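Local coordinates for protein 3-dehydroquinate dehydratase (Geobacillus kaustophilus, PDB 2YR1) that probably catalyses the cis-dehydration of 3-dehydroquinate to 3-dehydroshikimate, the third step of the chorismate pathway, through a Schiff-base intermediate, at residues Ile95-Asn98 with Glu99-Arg103; Arg104-Glu107 with Ala108-Ser112; Arg154-Thr157 with Leu158-Met162; Gln239-Ile242 with Asp243-Arg246. All coordinates share one frame; numbering follows the deposited sequence.

Contact 1: Ile95-Asn98 with Glu99-Arg103; sequences IPLN and EAEVR
E99 opens helix 99-112, the TIM-barrel helix following strand 81-84, directly after its N-cap residue, N98, and its CB lies 3.6 Å from N98 OD1. The E99 chain then runs on, extended, away from the cap, and its carboxylate pairs with R127 of helix 127-137. The next residue, A100, supplies the capping bond: its N donates to N98 OD1 at 3.1 Å. The bond is bent, with an N-H...O angle of 141°, and the donor stands above the carbonyl plane of the amide. N98 reaches it because CG sits between the backbone N and the carbonyl carbon (chi1 83°), which folds the amide back over the first turn.

E101 turns to the loop with its aliphatic part. Its CB rests 3.6 Å from L97 CB, the two side chains sliding past each other in opposite directions, while OE2 of its bent chain forms a salt bridge with R104 one turn of chain further on. V102 meets the loop in two ways: its N donates to N98 O at 3.1 Å, and its CG2 meets I95 CD1 at 3.9 Å. R103 N continues the helix, bonding to E99 O at 3.1 Å.

Side-chain and main-chain oxygens of N98 thus satisfy two amides of the first turn, and the negative charge of E99 near this N-terminal end would probably suit the helix dipole.

Contact 2: Arg104-Glu107 with Ala108-Ser112; sequences RLIE and AICRS
E107 and R111, one turn apart on helix 99-112, carry the polar side of this contact. From CB the E107 chain passes within 4.1 Å of R111 NH2. CG comes next, anti to the backbone N (chi1 -168°), a torsion that sets it above the middle of one guanidinium face, 3.4 Å from R111 CZ. CD lies 3.4 Å from R111 NH1. At the tip OE1 reaches NH1 at 2.8 Å, completing a salt bridge. Because the carboxylate comes over the face, with the two planes 54° apart, the oxygen is not lined up with the edge of the guanidinium. R111 meets it by bending at chi3, which brings the group back along the helix. Beneath, R111 N bonds to E107 O at 2.9 Å.

The inward side is apolar. I106 CG2 touches C110 SG at 3.7 Å, and L105 CD2 stands 4.4 Å from I109 CB. I106 and C110 pack on V118 of strand 117-121 and on helix 127-137, whereas L105 and I109 face V65 and A69 of helix 62-75. This helix belongs to the outer layer of the TIM barrel, in the beta-alpha-beta unit between strands 81-84 and 117-121, with the side chain of I109 about 6 Å from that of W51, a predicted substrate-binding residue.

The chemistry is therefore divided round the helix: aliphatic groups and a thiol meet the barrel and neighbouring helices, while the more exposed side holds an ion pair with carbon packed over the cation.

Contact 3: Arg154-Thr157 with Leu158-Met162; sequences RKET and LLADM
T157 and D161 lie side by side on the opening turns of helix 155-167, the helical part of a beta-alpha-beta unit of the TIM barrel between strands 141-148 and 172-177. R154 holds the N-cap position, and the helix starts with L158 N bonded to R154 O at 3.2 Å. L159 N and D161 N continue the pattern, each 2.9 Å from its acceptor, K155 O and T157 O respectively.

The closely packed side faces the barrel. With its CG anti to the carbonyl carbon (chi1 -62°), L158 leans back over the start of the helix, and CG comes within 3.7 Å of R154 O. Outward from there it packs on Y148, V177 and A191. T157 CG2 lies 4.2 Å from D161 OD2 as the two side chains run the same way. OD2 is hydrogen-bonded to the hydroxyl of Y148, and the D161 side chain is about 9 Å from those of K174 and H147, the predicted catalytic pair.

A second flank, K155 and L159, meets helix 182-198: K155 forms a salt bridge with E194, and its NZ passes L159 CD2 at 4.4 Å. The solvent side is left to E156 and A160, both exposed. There E156 bends at chi2 and brings OE1 to 3.8 Å from A160 CB.

Contact 4: Gln239-Ile242 with Asp243-Arg246; sequences QIPI and DDVR
P241 and V245 meet at the start of helix 242-256, the last helix of the TIM barrel, which follows the loop carrying Q239, a residue predicted to bind 3-dehydroquinate. P241 holds the N-cap position without a side-chain acceptor; its carbonyl takes the first backbone bonds of the helix. V245 N donates to P241 O at 3.1 Å, and D244 N adds a weak bond to the same oxygen. Around it sit the side chains. I240 CG2, placed anti to the backbone N, crosses V245 CG2 at about a right angle, 3.8 Å away, and lies equally near D244 CB. The next pair along, I242 and R246, lie alongside each other, pointing the same way.

A second shell surrounds these groups. I242 and V245 rest on I22 of strand 21-26, and the side chain of I240 approaches that of R216, also predicted to bind substrate. Across the dimer, the D244 carboxylate hydrogen-bonds to Y255 of the second subunit, whose side chain also packs on I240 and P241. D243 pairs with K44.

At the far end of the turn, I242 CD1 approaches R246 NH2 obliquely at 3.5 Å.

How the contacts relate
All four contacts are local and succeed one another along the chain; none nests in or crosses another. Contact 1 ends the loop that follows strand 81-84 and starts helix 99-112, and contact 2 continues on the same helix toward strand 117-121. These two touch, with L97 CD2 4.1 Å from L105 CD1. Contact 3 begins helix 155-167 elsewhere in the outer helical layer, its centre about 28 Å from that of contact 1. Contact 4 turns the loop after strand 226-228 into the final helix and lies across the chain's centre from contacts 1 and 2. It alone among the four reaches the second subunit.

Contact 1: Ile95-Asn98 with Glu99-Arg103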
loop_
_atom_site.group_PDB
_atom_site.type_symbol
_atom_site.label_atom_id
_atom_site.label_comp_id
_atom_site.label_asym_id
_atom_site.label_seq_id
_atom_site.Cartn_x
_atom_site.Cartn_y
_atom_site.Cartn_z
ATOM N N ILE A 95 33.289 -6.685 9.625
ATOM C CA ILE A 95 33.887 -7.890 9.056
ATOM C C ILE A 95 35.430 -7.885 9.082
ATOM O O ILE A 95 36.064 -6.970 8.568
ATOM C CB ILE A 95 33.363 -8.058 7.607
ATOM C CG1 ILE A 95 33.975 -9.275 6.936
ATOM C CG2 ILE A 95 33.676 -6.809 6.793
ATOM C CD1 ILE A 95 33.378 -9.559 5.574
ATOM N N PRO A 96 36.040 -8.921 9.686
ATOM C CA PRO A 96 37.496 -9.076 9.808
ATOM C C PRO A 96 38.282 -9.410 8.538
ATOM O O PRO A 96 39.469 -9.093 8.450
ATOM C CB PRO A 96 37.632 -10.175 10.853
ATOM C CG PRO A 96 36.445 -11.042 10.569
ATOM C CD PRO A 96 35.347 -10.006 10.407
ATOM N N LEU A 97 37.644 -10.077 7.574
ATOM C CA LEU A 97 38.326 -10.441 6.328
ATOM C C LEU A 97 37.961 -9.426 5.262
ATOM O O LEU A 97 36.861 -8.903 5.269
ATOM C CB LEU A 97 37.920 -11.854 5.892
ATOM C CG LEU A 97 36.473 -12.103 5.467
ATOM C CD1 LEU A 97 36.334 -11.760 4.003
ATOM C CD2 LEU A 97 36.099 -13.560 5.694
ATOM N N ASN A 98 38.876 -9.136 4.347
ATOM C CA ASN A 98 38.576 -8.144 3.323
ATOM C C ASN A 98 37.978 -8.720 2.041
ATOM O O ASN A 98 37.660 -9.912 1.956
ATOM C CB ASN A 98 39.824 -7.298 3.010
ATOM C CG ASN A 98 40.766 -7.961 2.018
ATOM O OD1 ASN A 98 40.492 -8.002 0.816
ATOM N ND2 ASN A 98 41.885 -8.483 2.517
ATOM N N GLU A 99 37.818 -7.842 1.058
ATOM C CA GLU A 99 37.247 -8.161 -0.246
ATOM C C GLU A 99 37.545 -9.544 -0.830
ATOM O O GLU A 99 36.629 -10.358 -1.016
ATOM C CB GLU A 99 37.684 -7.091 -1.243
ATOM C CG GLU A 99 37.292 -7.371 -2.677
ATOM C CD GLU A 99 37.493 -6.162 -3.571
ATOM O OE1 GLU A 99 38.657 -5.795 -3.860
ATOM O OE2 GLU A 99 36.473 -5.570 -3.971
ATOM N N ALA A 100 38.818 -9.795 -1.125
ATOM C CA ALA A 100 39.248 -11.054 -1.716
ATOM C C ALA A 100 38.737 -12.279 -0.979
ATOM O O ALA A 100 38.205 -13.216 -1.590
ATOM C CB ALA A 100 40.769 -11.096 -1.788
ATOM N N GLU A 101 38.910 -12.273 0.336
ATOM C CA GLU A 101 38.493 -13.392 1.169
ATOM C C GLU A 101 36.999 -13.625 1.037
ATOM O O GLU A 101 36.544 -14.775 0.967
ATOM C CB GLU A 101 38.879 -13.138 2.636
ATOM C CG GLU A 101 40.393 -12.960 2.874
ATOM C CD GLU A 101 40.985 -11.794 2.082
ATOM O OE1 GLU A 101 40.536 -10.650 2.299
ATOM O OE2 GLU A 101 41.892 -12.018 1.241
ATOM N N VAL A 102 36.237 -12.537 1.003
ATOM C CA VAL A 102 34.788 -12.635 0.859
ATOM C C VAL A 102 34.489 -13.413 -0.420
ATOM O O VAL A 102 33.772 -14.412 -0.397
ATOM C CB VAL A 102 34.124 -11.242 0.745
ATOM C CG1 VAL A 102 32.602 -11.394 0.705
ATOM C CG2 VAL A 102 34.538 -10.363 1.911
ATOM N N ARG A 103 35.056 -12.954 -1.531
ATOM C CA ARG A 103 34.851 -13.604 -2.828
ATOM C C ARG A 103 35.340 -15.038 -2.822
ATOM O O ARG A 103 34.739 -15.915 -3.441
ATOM C CB ARG A 103 35.544 -12.805 -3.935
ATOM C CG ARG A 103 34.815 -11.512 -4.244
ATOM C CD ARG A 103 35.406 -10.756 -5.421
ATOM N NE ARG A 103 36.723 -10.206 -5.122
ATOM C CZ ARG A 103 37.382 -9.389 -5.934
ATOM N NH1 ARG A 103 36.840 -9.027 -7.088
ATOM N NH2 ARG A 103 38.583 -8.945 -5.602
#

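Contact 2: Arg104-Glu107 with Ala108-Ser112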
loop_
_atom_site.group_PDB
_atom_site.type_symbol
_atom_site.label_atom_id
_atom_site.label_comp_id
_atom_site.label_asym_id
_atom_site.label_seq_id
_atom_site.Cartn_x
_atom_site.Cartn_y
_atom_site.Cartn_z
ATOM N N ARG A 104 36.428 -15.275 -2.099
ATOM C CA ARG A 104 36.988 -16.606 -1.997
ATOM C C ARG A 104 36.024 -17.434 -1.164
ATOM O O ARG A 104 35.740 -18.593 -1.485
ATOM C CB ARG A 104 38.367 -16.534 -1.337
ATOM C CG ARG A 104 39.448 -17.288 -2.076
ATOM C CD ARG A 104 40.831 -16.785 -1.662
ATOM N NE ARG A 104 41.034 -16.835 -0.216
ATOM C CZ ARG A 104 41.368 -15.782 0.526
ATOM N NH1 ARG A 104 41.539 -14.594 -0.045
ATOM N NH2 ARG A 104 41.526 -15.913 1.836
ATOM N N LEU A 105 35.498 -16.825 -0.102
ATOM C CA LEU A 105 34.548 -17.508 0.770
ATOM C C LEU A 105 33.264 -17.742 -0.010
ATOM O O LEU A 105 32.635 -18.798 0.108
ATOM C CB LEU A 105 34.242 -16.654 2.004
ATOM C CG LEU A 105 33.889 -17.368 3.309
ATOM C CD1 LEU A 105 33.422 -16.321 4.323
ATOM C CD2 LEU A 105 32.807 -18.405 3.087
ATOM N N ILE A 106 32.866 -16.755 -0.811
ATOM C CA ILE A 106 31.648 -16.904 -1.598
ATOM C C ILE A 106 31.832 -18.081 -2.560
ATOM O O ILE A 106 30.952 -18.919 -2.709
ATOM C CB ILE A 106 31.326 -15.620 -2.400
ATOM C CG1 ILE A 106 30.956 -14.481 -1.448
ATOM C CG2 ILE A 106 30.168 -15.879 -3.352
ATOM C CD1 ILE A 106 30.804 -13.128 -2.139
ATOM N N GLU A 107 32.996 -18.161 -3.194
ATOM C CA GLU A 107 33.247 -19.256 -4.123
ATOM C C GLU A 107 33.207 -20.572 -3.378
ATOM O O GLU A 107 32.510 -21.512 -3.771
ATOM C CB GLU A 107 34.605 -19.089 -4.808
ATOM C CG GLU A 107 34.778 -20.040 -5.982
ATOM C CD GLU A 107 36.095 -19.839 -6.689
ATOM O OE1 GLU A 107 37.121 -20.335 -6.163
ATOM O OE2 GLU A 107 36.103 -19.174 -7.755
ATOM N N ALA A 108 33.948 -20.633 -2.279
ATOM C CA ALA A 108 33.990 -21.837 -1.468
ATOM C C ALA A 108 32.586 -22.219 -1.036
ATOM O O ALA A 108 32.233 -23.392 -1.035
ATOM C CB ALA A 108 34.862 -21.611 -0.253
ATOM N N ILE A 109 31.779 -21.228 -0.672
ATOM C CA ILE A 109 30.417 -21.516 -0.236
ATOM C C ILE A 109 29.553 -21.934 -1.421
ATOM O O ILE A 109 28.698 -22.801 -1.286
ATOM C CB ILE A 109 29.776 -20.291 0.501
ATOM C CG1 ILE A 109 28.398 -20.666 1.035
ATOM C CG2 ILE A 109 29.581 -19.132 -0.447
ATOM C CD1 ILE A 109 28.416 -21.829 1.997
ATOM N N CYS A 110 29.789 -21.327 -2.585
ATOM C CA CYS A 110 29.039 -21.665 -3.796
ATOM C C CYS A 110 29.263 -23.126 -4.202
ATOM O O CYS A 110 28.316 -23.854 -4.494
ATOM C CB CYS A 110 29.464 -20.777 -4.977
ATOM S SG CYS A 110 28.965 -19.041 -4.919
ATOM N N ARG A 111 30.524 -23.545 -4.229
ATOM C CA ARG A 111 30.859 -24.906 -4.637
ATOM C C ARG A 111 30.442 -25.957 -3.629
ATOM O O ARG A 111 30.293 -27.134 -3.967
ATOM C CB ARG A 111 32.353 -25.005 -4.948
ATOM C CG ARG A 111 32.718 -24.296 -6.245
ATOM C CD ARG A 111 34.216 -24.195 -6.468
ATOM N NE ARG A 111 34.864 -23.610 -5.300
ATOM C CZ ARG A 111 36.105 -23.133 -5.281
ATOM N NH1 ARG A 111 36.850 -23.158 -6.379
ATOM N NH2 ARG A 111 36.602 -22.649 -4.151
ATOM N N SER A 112 30.224 -25.523 -2.392
ATOM C CA SER A 112 29.790 -26.424 -1.338
ATOM C C SER A 112 28.393 -26.897 -1.699
ATOM O O SER A 112 27.968 -27.977 -1.302
ATOM C CB SER A 112 29.745 -25.683 -0.003
ATOM O OG SER A 112 30.940 -24.948 0.206
#

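Contact 3: Arg154-Thr157 with Leu158-Met162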
loop_
_atom_site.group_PDB
_atom_site.type_symbol
_atom_site.label_atom_id
_atom_site.label_comp_id
_atom_site.label_asym_id
_atom_site.label_seq_id
_atom_site.Cartn_x
_atom_site.Cartn_y
_atom_site.Cartn_z
ATOM N N ARG A 154 17.121 10.117 -5.986
ATOM C CA ARG A 154 16.088 10.395 -6.967
ATOM C C ARG A 154 15.719 9.151 -7.768
ATOM O O ARG A 154 16.525 8.239 -7.921
ATOM C CB ARG A 154 16.534 11.508 -7.907
ATOM C CG ARG A 154 15.407 12.017 -8.781
ATOM C CD ARG A 154 15.802 13.289 -9.505
ATOM N NE ARG A 154 14.629 14.097 -9.830
ATOM C CZ ARG A 154 14.677 15.381 -10.181
ATOM N NH1 ARG A 154 15.847 16.013 -10.259
ATOM N NH2 ARG A 154 13.551 16.036 -10.439
ATOM N N LYS A 155 14.487 9.125 -8.265
ATOM C CA LYS A 155 13.985 8.014 -9.063
ATOM C C LYS A 155 14.971 7.632 -10.174
ATOM O O LYS A 155 15.185 6.458 -10.434
ATOM C CB LYS A 155 12.639 8.379 -9.686
ATOM C CG LYS A 155 12.162 7.380 -10.712
ATOM C CD LYS A 155 11.191 8.005 -11.703
ATOM C CE LYS A 155 11.892 8.950 -12.692
ATOM N NZ LYS A 155 13.026 8.338 -13.456
ATOM N N GLU A 156 15.575 8.619 -10.827
ATOM C CA GLU A 156 16.547 8.331 -11.897
ATOM C C GLU A 156 17.730 7.481 -11.418
ATOM O O GLU A 156 18.215 6.603 -12.125
ATOM C CB GLU A 156 17.093 9.641 -12.480
ATOM C CG GLU A 156 17.505 9.523 -13.941
ATOM C CD GLU A 156 19.001 9.268 -14.173
ATOM O OE1 GLU A 156 19.571 8.344 -13.532
ATOM O OE2 GLU A 156 19.603 9.990 -15.024
ATOM N N THR A 157 18.216 7.774 -10.222
ATOM C CA THR A 157 19.353 7.052 -9.654
ATOM C C THR A 157 18.971 5.605 -9.368
ATOM O O THR A 157 19.732 4.684 -9.657
ATOM C CB THR A 157 19.812 7.742 -8.365
ATOM O OG1 THR A 157 19.984 9.136 -8.634
ATOM C CG2 THR A 157 21.132 7.184 -7.875
ATOM N N LEU A 158 17.774 5.409 -8.816
ATOM C CA LEU A 158 17.294 4.065 -8.494
ATOM C C LEU A 158 17.099 3.265 -9.776
ATOM O O LEU A 158 17.446 2.078 -9.851
ATOM C CB LEU A 158 15.979 4.161 -7.700
ATOM C CG LEU A 158 16.138 4.896 -6.363
ATOM C CD1 LEU A 158 14.817 4.922 -5.605
ATOM C CD2 LEU A 158 17.234 4.218 -5.534
ATOM N N LEU A 159 16.535 3.914 -10.788
ATOM C CA LEU A 159 16.321 3.241 -12.064
ATOM C C LEU A 159 17.682 2.855 -12.687
ATOM O O LEU A 159 17.848 1.737 -13.164
ATOM C CB LEU A 159 15.515 4.142 -13.001
ATOM C CG LEU A 159 15.261 3.572 -14.403
ATOM C CD1 LEU A 159 14.693 2.155 -14.309
ATOM C CD2 LEU A 159 14.299 4.502 -15.151
ATOM N N ALA A 160 18.649 3.771 -12.651
ATOM C CA ALA A 160 19.981 3.509 -13.187
ATOM C C ALA A 160 20.663 2.349 -12.453
ATOM O O ALA A 160 21.276 1.483 -13.087
ATOM C CB ALA A 160 20.841 4.773 -13.099
ATOM N N ASP A 161 20.550 2.314 -11.121
ATOM C CA ASP A 161 21.134 1.219 -10.339
ATOM C C ASP A 161 20.635 -0.138 -10.796
ATOM O O ASP A 161 21.414 -1.068 -10.973
ATOM C CB ASP A 161 20.808 1.348 -8.837
ATOM C CG ASP A 161 21.577 2.462 -8.159
ATOM O OD1 ASP A 161 22.751 2.711 -8.527
ATOM O OD2 ASP A 161 21.008 3.078 -7.233
ATOM N N MET A 162 19.324 -0.256 -10.979
ATOM C CA MET A 162 18.744 -1.519 -11.386
ATOM C C MET A 162 19.108 -1.866 -12.831
ATOM O O MET A 162 19.302 -3.027 -13.166
ATOM C CB MET A 162 17.220 -1.491 -11.196
ATOM C CG MET A 162 16.803 -1.620 -9.732
ATOM S SD MET A 162 15.036 -1.565 -9.417
ATOM C CE MET A 162 14.698 0.225 -9.502
#

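Contact 4: Gln239-Ile242 with Asp243-Arg246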
loop_
_atom_site.group_PDB
_atom_site.type_symbol
_atom_site.label_atom_id
_atom_site.label_comp_id
_atom_site.label_asym_id
_atom_site.label_seq_id
_atom_site.Cartn_x
_atom_site.Cartn_y
_atom_site.Cartn_z
ATOM N N GLN A 239 11.183 -4.328 9.088
ATOM C CA GLN A 239 10.704 -5.656 8.727
ATOM C C GLN A 239 9.554 -6.034 9.675
ATOM O O GLN A 239 9.638 -5.841 10.883
ATOM C CB GLN A 239 11.847 -6.686 8.801
ATOM C CG GLN A 239 13.039 -6.387 7.861
ATOM C CD GLN A 239 14.110 -7.472 7.885
ATOM O OE1 GLN A 239 14.234 -8.216 8.864
ATOM N NE2 GLN A 239 14.905 -7.553 6.814
ATOM N N ILE A 240 8.489 -6.581 9.095
ATOM C CA ILE A 240 7.268 -6.980 9.792
ATOM C C ILE A 240 7.213 -8.484 10.008
ATOM O O ILE A 240 7.727 -9.248 9.193
ATOM C CB ILE A 240 6.023 -6.573 8.951
ATOM C CG1 ILE A 240 5.942 -5.058 8.858
ATOM C CG2 ILE A 240 4.742 -7.147 9.521
ATOM C CD1 ILE A 240 7.007 -4.468 8.032
ATOM N N PRO A 241 6.591 -8.927 11.116
ATOM C CA PRO A 241 6.474 -10.356 11.401
ATOM C C PRO A 241 5.787 -11.093 10.258
ATOM O O PRO A 241 4.728 -10.687 9.752
ATOM C CB PRO A 241 5.663 -10.382 12.694
ATOM C CG PRO A 241 6.177 -9.165 13.405
ATOM C CD PRO A 241 6.192 -8.130 12.292
ATOM N N ILE A 242 6.399 -12.192 9.855
ATOM C CA ILE A 242 5.903 -12.983 8.757
ATOM C C ILE A 242 4.397 -13.279 8.773
ATOM O O ILE A 242 3.749 -13.285 7.713
ATOM C CB ILE A 242 6.700 -14.280 8.676
ATOM C CG1 ILE A 242 6.285 -15.070 7.436
ATOM C CG2 ILE A 242 6.501 -15.080 9.947
ATOM C CD1 ILE A 242 7.236 -16.203 7.121
ATOM N N ASP A 243 3.839 -13.508 9.958
ATOM C CA ASP A 243 2.409 -13.801 10.081
ATOM C C ASP A 243 1.540 -12.611 9.668
ATOM O O ASP A 243 0.498 -12.775 9.029
ATOM C CB ASP A 243 2.077 -14.211 11.524
ATOM C CG ASP A 243 2.578 -15.607 11.861
ATOM O OD1 ASP A 243 2.571 -16.479 10.957
ATOM O OD2 ASP A 243 2.966 -15.836 13.029
ATOM N N ASP A 244 1.968 -11.408 10.036
ATOM C CA ASP A 244 1.212 -10.216 9.672
ATOM C C ASP A 244 1.372 -9.918 8.178
ATOM O O ASP A 244 0.445 -9.439 7.532
ATOM C CB ASP A 244 1.641 -9.032 10.544
ATOM C CG ASP A 244 1.309 -9.251 12.029
ATOM O OD1 ASP A 244 0.171 -9.645 12.336
ATOM O OD2 ASP A 244 2.180 -9.031 12.890
ATOM N N VAL A 245 2.540 -10.214 7.621
ATOM C CA VAL A 245 2.752 -9.999 6.193
ATOM C C VAL A 245 1.790 -10.888 5.400
ATOM O O VAL A 245 1.130 -10.424 4.464
ATOM C CB VAL A 245 4.206 -10.311 5.795
ATOM C CG1 VAL A 245 4.364 -10.242 4.298
ATOM C CG2 VAL A 245 5.138 -9.284 6.435
ATOM N N ARG A 246 1.704 -12.164 5.794
ATOM C CA ARG A 246 0.810 -13.139 5.148
ATOM C C ARG A 246 -0.652 -12.680 5.217
ATOM O O ARG A 246 -1.394 -12.780 4.243
ATOM C CB ARG A 246 0.913 -14.517 5.835
ATOM C CG ARG A 246 2.262 -15.212 5.719
ATOM C CD ARG A 246 2.258 -16.493 6.560
ATOM N NE ARG A 246 3.500 -17.260 6.481
ATOM C CZ ARG A 246 4.014 -17.715 5.344
ATOM N NH1 ARG A 246 3.391 -17.467 4.193
ATOM N NH2 ARG A 246 5.133 -18.431 5.356
#